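Local coordinates for protein dihydrocoumarin hydrolase, AncDHCH1 (Pseudomonas sp., PDB 6C2C) that probably hydrolyses dihydrocoumarin, as a two-zinc enzyme of the metallo-beta-lactamase superfamily related to methyl-parathion hydrolase, at residues 39-44 and 50-55; 43-48 and 231-236; 173-178 and 182-187. All coordinates share one frame; numbering follows the deposited sequence.

Interaction 1: residues 39-44 and 50-55; sequences LPVDKL and AKTQSA
The carboxamide of Gln53 meets Asp42 by its amino end, with NE2 4.2 Å from Asp42 CB; the methylene is what it touches, and no hydrogen bond joins the amide to the carboxylate. The contact is a packing of two helices: strand 27-39 passes through an inverse gamma turn centred on Pro40, the N-cap of the short helix 41-44, which then packs against helix 49-58. Thr52 carries the contact. It keeps OG1 beside its backbone N (chi1 -68°), which puts CG2 anti to that N and against the turn of the short helix, 3.8 Å from Asp42 CA. The same methyl stands 4.2 Å from Val41 CG2, the two side chains crossing at about a right angle, while Val41 also packs on Val230 and Leu65. The Thr52 hydroxyl is hydrogen-bonded to Gln47 NE2. A water bridges the two helices: it lies 2.7 Å from Asp42 O, to which it can donate, and is hydrogen-bonded to Thr52 OG1 at 2.6 Å.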
# COMPACT_ATOMS: atom_id res chain seq x y z
N LEU A 39 10.43 -10.77 0.07
CA LEU A 39 9.67 -11.43 -0.98
C LEU A 39 10.63 -12.19 -1.89
O LEU A 39 11.65 -11.63 -2.31
CB LEU A 39 8.89 -10.44 -1.81
CG LEU A 39 7.66 -9.81 -1.14
CD1 LEU A 39 6.94 -8.90 -2.11
CD2 LEU A 39 6.77 -10.96 -0.66
N PRO A 40 10.33 -13.45 -2.24
CA PRO A 40 11.13 -14.18 -3.23
C PRO A 40 10.72 -13.76 -4.63
O PRO A 40 10.04 -14.49 -5.36
CB PRO A 40 10.79 -15.65 -2.90
CG PRO A 40 9.40 -15.61 -2.46
CD PRO A 40 9.26 -14.28 -1.67
N VAL A 41 11.14 -12.55 -5.01
CA VAL A 41 10.65 -11.97 -6.26
C VAL A 41 11.17 -12.69 -7.50
O VAL A 41 10.56 -12.58 -8.56
CB VAL A 41 10.97 -10.46 -6.32
CG1 VAL A 41 10.29 -9.74 -5.14
CG2 VAL A 41 12.50 -10.17 -6.30
N ASP A 42 12.30 -13.41 -7.40
CA ASP A 42 12.75 -14.18 -8.55
C ASP A 42 11.72 -15.25 -8.91
O ASP A 42 11.49 -15.53 -10.09
CB ASP A 42 14.10 -14.81 -8.21
CG ASP A 42 14.07 -15.55 -6.86
OD1 ASP A 42 13.37 -15.13 -5.88
OD2 ASP A 42 14.77 -16.60 -6.77
N LYS A 43 11.06 -15.79 -7.91
CA LYS A 43 10.03 -16.76 -8.12
C LYS A 43 8.64 -16.17 -8.42
O LYS A 43 7.95 -16.68 -9.22
CB LYS A 43 9.94 -17.62 -6.90
CG LYS A 43 9.16 -18.88 -7.06
CD LYS A 43 7.68 -18.72 -6.80
CE LYS A 43 6.88 -19.87 -7.41
NZ LYS A 43 7.13 -19.97 -8.84
N LEU A 44 8.30 -15.08 -7.76
CA LEU A 44 6.97 -14.50 -7.89
C LEU A 44 6.77 -13.74 -9.21
O LEU A 44 5.65 -13.69 -9.74
CB LEU A 44 6.70 -13.57 -6.70
CG LEU A 44 6.60 -14.25 -5.36
CD1 LEU A 44 6.81 -13.19 -4.29
CD2 LEU A 44 5.26 -14.89 -5.22
N ALA A 50 16.60 -15.45 -14.04
CA ALA A 50 17.83 -14.78 -14.46
C ALA A 50 17.59 -13.34 -14.88
O ALA A 50 18.45 -12.47 -14.63
CB ALA A 50 18.48 -15.57 -15.60
N LYS A 51 16.46 -13.04 -15.55
CA LYS A 51 16.18 -11.66 -15.94
C LYS A 51 15.92 -10.81 -14.70
O LYS A 51 16.36 -9.65 -14.63
CB LYS A 51 14.98 -11.58 -16.86
CG LYS A 51 15.28 -12.02 -18.27
CD LYS A 51 14.27 -11.47 -19.23
CE LYS A 51 14.46 -9.98 -19.37
NZ LYS A 51 13.44 -9.41 -20.29
N THR A 52 15.18 -11.37 -13.74
CA THR A 52 14.94 -10.66 -12.49
C THR A 52 16.25 -10.44 -11.76
O THR A 52 16.53 -9.33 -11.27
CB THR A 52 13.97 -11.47 -11.64
OG1 THR A 52 12.69 -11.44 -12.28
CG2 THR A 52 13.88 -10.89 -10.18
N GLN A 53 17.07 -11.49 -11.68
CA GLN A 53 18.36 -11.38 -10.99
C GLN A 53 19.21 -10.29 -11.62
O GLN A 53 19.75 -9.42 -10.93
CB GLN A 53 19.10 -12.72 -11.05
CG GLN A 53 18.74 -13.68 -9.92
CD GLN A 53 18.68 -15.18 -10.30
OE1 GLN A 53 19.25 -15.65 -11.32
NE2 GLN A 53 17.94 -15.94 -9.48
N SER A 54 19.29 -10.27 -12.95
CA SER A 54 20.05 -9.22 -13.60
C SER A 54 19.49 -7.83 -13.30
O SER A 54 20.26 -6.89 -13.03
CB SER A 54 20.14 -9.52 -15.10
OG SER A 54 18.90 -9.42 -15.73
N ALA A 55 18.16 -7.66 -13.33
CA ALA A 55 17.57 -6.35 -13.02
C ALA A 55 17.87 -5.93 -11.59
O ALA A 55 18.21 -4.76 -11.33
CB ALA A 55 16.06 -6.40 -13.27
O HOH W 1 11.60 -13.74 -12.11

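Interaction 2: residues 43-48 and 231-236; sequences KLLNQP and AAVQFD
Leu45 and Val233 reach toward each other tip to tip, and this apolar meeting is the centre of the packing. Leu45 CD1 comes within 3.7 Å of Val233 CG2 and lies nearly as close to the branch point, 4.1 Å from Val233 CB, so one methyl is set against the fork of the valine. Val233 places CG1 anti to its backbone N (chi1 168°) and CG2 beside that N, which presents both branches to the opposing loop. Helix 49-58 adds to the packing, with Leu45 touching Thr52 and Val233 touching Ala55.

Mixed contacts flank this pair. Gln47, extended beyond CG, approaches Val233 from the opposite direction and lays NE2 3.8 Å from Val233 CG1; the nitrogen has its hydrogen-bond partner in Thr52 OG1. The other methyl of the leucine, CD2, is 4.5 Å from Gln234 CD, a looser touch. Helix 231-234 belongs to the metallo-beta-lactamase fold, a few residues beyond Asp226, which is a ligand in both zinc sites, and the Gln234 side chain is about 11 Å from a zinc ion.

Polar bonds hold both sides to the neighbouring residues Val240 and Thr241: Gln234 NE2 bonds to Val240 O, and Asn46 ND2 to Thr241 OG1. Gln234 OE1 also accepts from the backbone N of both His229 and Val230; the amide is thus gripped at both ends and its rotation is settled. In the loop after helix 41-44, Asn46 is the centre of an inverse gamma turn, closed by a weak bond from Gln47 N to Leu45 O of 3.0 Å. Leu45 and Gln47, on the two sides of this turn, both point toward helix 231-234.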
# COMPACT_ATOMS: atom_id res chain seq x y z
N LYS A 43 11.06 -15.79 -7.91
CA LYS A 43 10.03 -16.76 -8.12
C LYS A 43 8.64 -16.17 -8.42
O LYS A 43 7.95 -16.68 -9.22
CB LYS A 43 9.94 -17.62 -6.90
CG LYS A 43 9.16 -18.88 -7.06
CD LYS A 43 7.68 -18.72 -6.80
CE LYS A 43 6.88 -19.87 -7.41
NZ LYS A 43 7.13 -19.97 -8.84
N LEU A 44 8.30 -15.08 -7.76
CA LEU A 44 6.97 -14.50 -7.89
C LEU A 44 6.77 -13.74 -9.21
O LEU A 44 5.65 -13.69 -9.74
CB LEU A 44 6.70 -13.57 -6.70
CG LEU A 44 6.60 -14.25 -5.36
CD1 LEU A 44 6.81 -13.19 -4.29
CD2 LEU A 44 5.26 -14.89 -5.22
N LEU A 45 7.81 -13.05 -9.72
CA LEU A 45 7.63 -12.32 -10.97
C LEU A 45 7.48 -13.28 -12.15
O LEU A 45 8.09 -14.35 -12.18
CB LEU A 45 8.81 -11.37 -11.23
CG LEU A 45 8.88 -10.16 -10.27
CD1 LEU A 45 10.21 -9.43 -10.45
CD2 LEU A 45 7.74 -9.20 -10.61
N ASN A 46 6.68 -12.87 -13.13
CA ASN A 46 6.30 -13.75 -14.24
C ASN A 46 7.27 -13.57 -15.41
O ASN A 46 6.94 -13.08 -16.49
CB ASN A 46 4.86 -13.49 -14.67
CG ASN A 46 3.85 -14.06 -13.69
OD1 ASN A 46 4.07 -15.10 -13.09
ND2 ASN A 46 2.74 -13.36 -13.52
N GLN A 47 8.52 -13.87 -15.10
CA GLN A 47 9.59 -13.90 -16.09
C GLN A 47 10.71 -14.77 -15.51
O GLN A 47 10.67 -15.17 -14.36
CB GLN A 47 10.08 -12.48 -16.41
CG GLN A 47 10.91 -11.88 -15.26
CD GLN A 47 11.50 -10.55 -15.66
OE1 GLN A 47 11.30 -10.07 -16.78
NE2 GLN A 47 12.24 -9.93 -14.72
N PRO A 48 11.68 -15.16 -16.34
CA PRO A 48 12.70 -16.09 -15.85
C PRO A 48 13.53 -15.46 -14.75
O PRO A 48 13.84 -14.26 -14.85
CB PRO A 48 13.55 -16.38 -17.10
CG PRO A 48 12.69 -15.97 -18.29
CD PRO A 48 11.81 -14.82 -17.76
N ALA A 231 10.07 -2.24 -7.89
CA ALA A 231 10.54 -1.07 -8.63
C ALA A 231 11.71 -1.41 -9.56
O ALA A 231 11.73 -0.93 -10.70
CB ALA A 231 10.98 0.04 -7.66
N ALA A 232 12.65 -2.23 -9.09
CA ALA A 232 13.89 -2.47 -9.84
C ALA A 232 13.67 -3.27 -11.12
O ALA A 232 14.62 -3.38 -11.90
CB ALA A 232 14.91 -3.21 -8.96
N VAL A 233 12.49 -3.85 -11.31
CA VAL A 233 12.09 -4.57 -12.54
C VAL A 233 11.02 -3.79 -13.29
O VAL A 233 11.12 -3.57 -14.52
CB VAL A 233 11.57 -5.98 -12.19
CG1 VAL A 233 10.89 -6.61 -13.42
CG2 VAL A 233 12.69 -6.93 -11.73
N GLN A 234 9.99 -3.34 -12.58
CA GLN A 234 8.77 -2.94 -13.24
C GLN A 234 8.72 -1.49 -13.71
O GLN A 234 7.84 -1.16 -14.50
CB GLN A 234 7.57 -3.25 -12.33
CG GLN A 234 7.34 -4.74 -12.19
CD GLN A 234 6.25 -5.00 -11.21
OE1 GLN A 234 6.34 -4.52 -10.09
NE2 GLN A 234 5.17 -5.64 -11.64
N PHE A 235 9.67 -0.62 -13.30
CA PHE A 235 9.72 0.68 -13.93
C PHE A 235 10.41 0.60 -15.29
O PHE A 235 9.93 1.21 -16.26
CB PHE A 235 10.47 1.68 -13.01
CG PHE A 235 9.65 2.22 -11.86
CD1 PHE A 235 8.47 2.89 -12.10
CD2 PHE A 235 10.13 2.14 -10.55
CE1 PHE A 235 7.72 3.45 -11.01
CE2 PHE A 235 9.34 2.70 -9.45
CZ PHE A 235 8.17 3.34 -9.72
N ASP A 236 11.50 -0.18 -15.39
CA ASP A 236 12.16 -0.34 -16.69
C ASP A 236 11.27 -1.12 -17.65
O ASP A 236 11.28 -0.87 -18.87
CB ASP A 236 13.48 -1.07 -16.53
CG ASP A 236 14.60 -0.21 -15.90
OD1 ASP A 236 14.53 1.04 -15.99
OD2 ASP A 236 15.59 -0.82 -15.40

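Interaction 3: residues 173-178 and 182-187; sequences ASLNPY and GKFKPF
One backbone hydrogen bond joins the segments: Lys183 N donates to Tyr178 O at 2.8 Å. The N-H...O angle is 154°, and the donor is tilted from the carbonyl plane. Gly182 N lies 3.1 Å from the same Tyr178 O, but at too poor an angle to bond there.

Apolar packing involves Tyr178 itself and Leu175, one turn earlier. Leu175 CD1 approaches the Phe184 ring obliquely, 3.7 Å from its CD1, and Tyr178 CB stands 4.4 Å from Phe184 CB. Pro186 N lies over one face of the Phe184 ring, offset toward the rim. The Tyr178 ring has Ser174 O and Leu175 O at its edge, in plane; its hydroxyl is hydrogen-bonded to Leu128 O and Phe136 N.

Beyond the contact, the loop runs along strand 140-142, Lys183 and Lys185 making backbone hydrogen bonds with Val141. The arrangement is a Schellman motif ending helix 162-180: Gly182, with positive phi (72°), is the C-prime residue, and its N bonds to the carbonyl of the residue following Tyr178.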
# COMPACT_ATOMS: atom_id res chain seq x y z
N ALA A 173 -12.25 -11.80 8.06
CA ALA A 173 -12.06 -11.50 9.47
C ALA A 173 -11.75 -10.03 9.67
O ALA A 173 -12.15 -9.45 10.69
CB ALA A 173 -10.90 -12.34 10.04
N SER A 174 -11.06 -9.42 8.70
CA SER A 174 -10.66 -8.02 8.84
C SER A 174 -11.85 -7.10 8.64
O SER A 174 -12.01 -6.12 9.39
CB SER A 174 -9.56 -7.67 7.81
OG SER A 174 -8.36 -8.44 8.08
N LEU A 175 -12.71 -7.42 7.69
CA LEU A 175 -13.87 -6.56 7.42
C LEU A 175 -15.08 -6.81 8.34
O LEU A 175 -15.94 -5.93 8.47
CB LEU A 175 -14.32 -6.73 5.97
CG LEU A 175 -13.64 -5.88 4.91
CD1 LEU A 175 -13.94 -4.39 5.13
CD2 LEU A 175 -12.20 -5.99 4.99
N ASN A 176 -15.16 -7.97 8.98
CA ASN A 176 -16.39 -8.37 9.66
C ASN A 176 -16.88 -7.36 10.69
O ASN A 176 -18.08 -7.08 10.68
CB ASN A 176 -16.16 -9.75 10.31
CG ASN A 176 -17.42 -10.33 10.88
OD1 ASN A 176 -17.49 -10.60 12.09
ND2 ASN A 176 -18.46 -10.43 10.06
N PRO A 177 -16.03 -6.78 11.56
CA PRO A 177 -16.58 -5.80 12.53
C PRO A 177 -17.30 -4.68 11.83
O PRO A 177 -18.33 -4.19 12.31
CB PRO A 177 -15.33 -5.30 13.29
CG PRO A 177 -14.26 -6.33 13.03
CD PRO A 177 -14.58 -6.98 11.73
N TYR A 178 -16.75 -4.21 10.72
CA TYR A 178 -17.35 -3.08 10.05
C TYR A 178 -18.64 -3.47 9.37
O TYR A 178 -19.61 -2.72 9.40
CB TYR A 178 -16.34 -2.51 9.01
CG TYR A 178 -15.08 -2.06 9.74
CD1 TYR A 178 -14.05 -2.96 9.93
CD2 TYR A 178 -14.93 -0.76 10.23
CE1 TYR A 178 -12.89 -2.59 10.64
CE2 TYR A 178 -13.79 -0.37 10.91
CZ TYR A 178 -12.77 -1.29 11.12
OH TYR A 178 -11.59 -0.94 11.79
N GLY A 182 -22.59 -2.05 10.07
CA GLY A 182 -23.12 -1.17 9.04
C GLY A 182 -22.15 -0.10 8.61
O GLY A 182 -22.56 0.96 8.08
N LYS A 183 -20.86 -0.29 8.88
CA LYS A 183 -19.87 0.72 8.54
C LYS A 183 -18.94 0.29 7.40
O LYS A 183 -17.85 0.85 7.26
CB LYS A 183 -19.08 1.16 9.78
CG LYS A 183 -19.84 2.31 10.52
CD LYS A 183 -19.20 2.70 11.82
CE LYS A 183 -19.21 1.56 12.90
NZ LYS A 183 -18.45 2.09 14.10
N PHE A 184 -19.37 -0.65 6.56
CA PHE A 184 -18.67 -0.91 5.29
C PHE A 184 -19.56 -0.41 4.16
O PHE A 184 -20.70 -0.85 4.01
CB PHE A 184 -18.35 -2.38 5.08
CG PHE A 184 -17.72 -2.61 3.72
CD1 PHE A 184 -16.43 -2.16 3.48
CD2 PHE A 184 -18.46 -3.15 2.68
CE1 PHE A 184 -15.82 -2.31 2.21
CE2 PHE A 184 -17.91 -3.30 1.38
CZ PHE A 184 -16.53 -2.88 1.15
N LYS A 185 -19.06 0.57 3.40
CA LYS A 185 -19.84 1.28 2.39
C LYS A 185 -19.14 1.11 1.03
O LYS A 185 -18.17 1.84 0.71
CB LYS A 185 -19.96 2.76 2.80
CG LYS A 185 -20.89 3.53 1.84
CD LYS A 185 -21.02 5.01 2.31
CE LYS A 185 -21.82 5.85 1.35
NZ LYS A 185 -22.00 7.22 2.00
N PRO A 186 -19.58 0.18 0.19
CA PRO A 186 -18.87 -0.05 -1.09
C PRO A 186 -19.15 1.09 -2.03
O PRO A 186 -20.03 1.94 -1.84
CB PRO A 186 -19.49 -1.35 -1.65
CG PRO A 186 -20.88 -1.39 -0.99
CD PRO A 186 -20.71 -0.75 0.39
N PHE A 187 -18.33 1.14 -3.06
CA PHE A 187 -18.59 1.97 -4.23
C PHE A 187 -18.35 1.10 -5.45
O PHE A 187 -17.82 -0.03 -5.37
CB PHE A 187 -17.69 3.24 -4.24
CG PHE A 187 -16.22 2.92 -4.10
CD1 PHE A 187 -15.49 2.52 -5.24
CD2 PHE A 187 -15.56 2.98 -2.86
CE1 PHE A 187 -14.10 2.11 -5.18
CE2 PHE A 187 -14.16 2.65 -2.81
CZ PHE A 187 -13.47 2.23 -3.92

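In the fold
From the N terminus, strand 27-39 leads into helix 41-44, where interaction 1 closes a short loop by bringing helix 49-58 back against it. Interaction 2 starts from the same stretch, sharing Lys43 and Leu44, but spans 182 residues to reach helix 231-234, so most of the metallo-beta-lactamase region lies within its span. Interaction 3, a tight local closure at the end of helix 162-180, falls inside that long loop and after interaction 1. Interactions 1 and 2, with centres 6 Å apart, form one continuous patch. Interaction 3 lies on the opposite side of the chain's centre, its centre 36 Å and 33 Å from theirs, and ties a helix to the loop before strand 191-194.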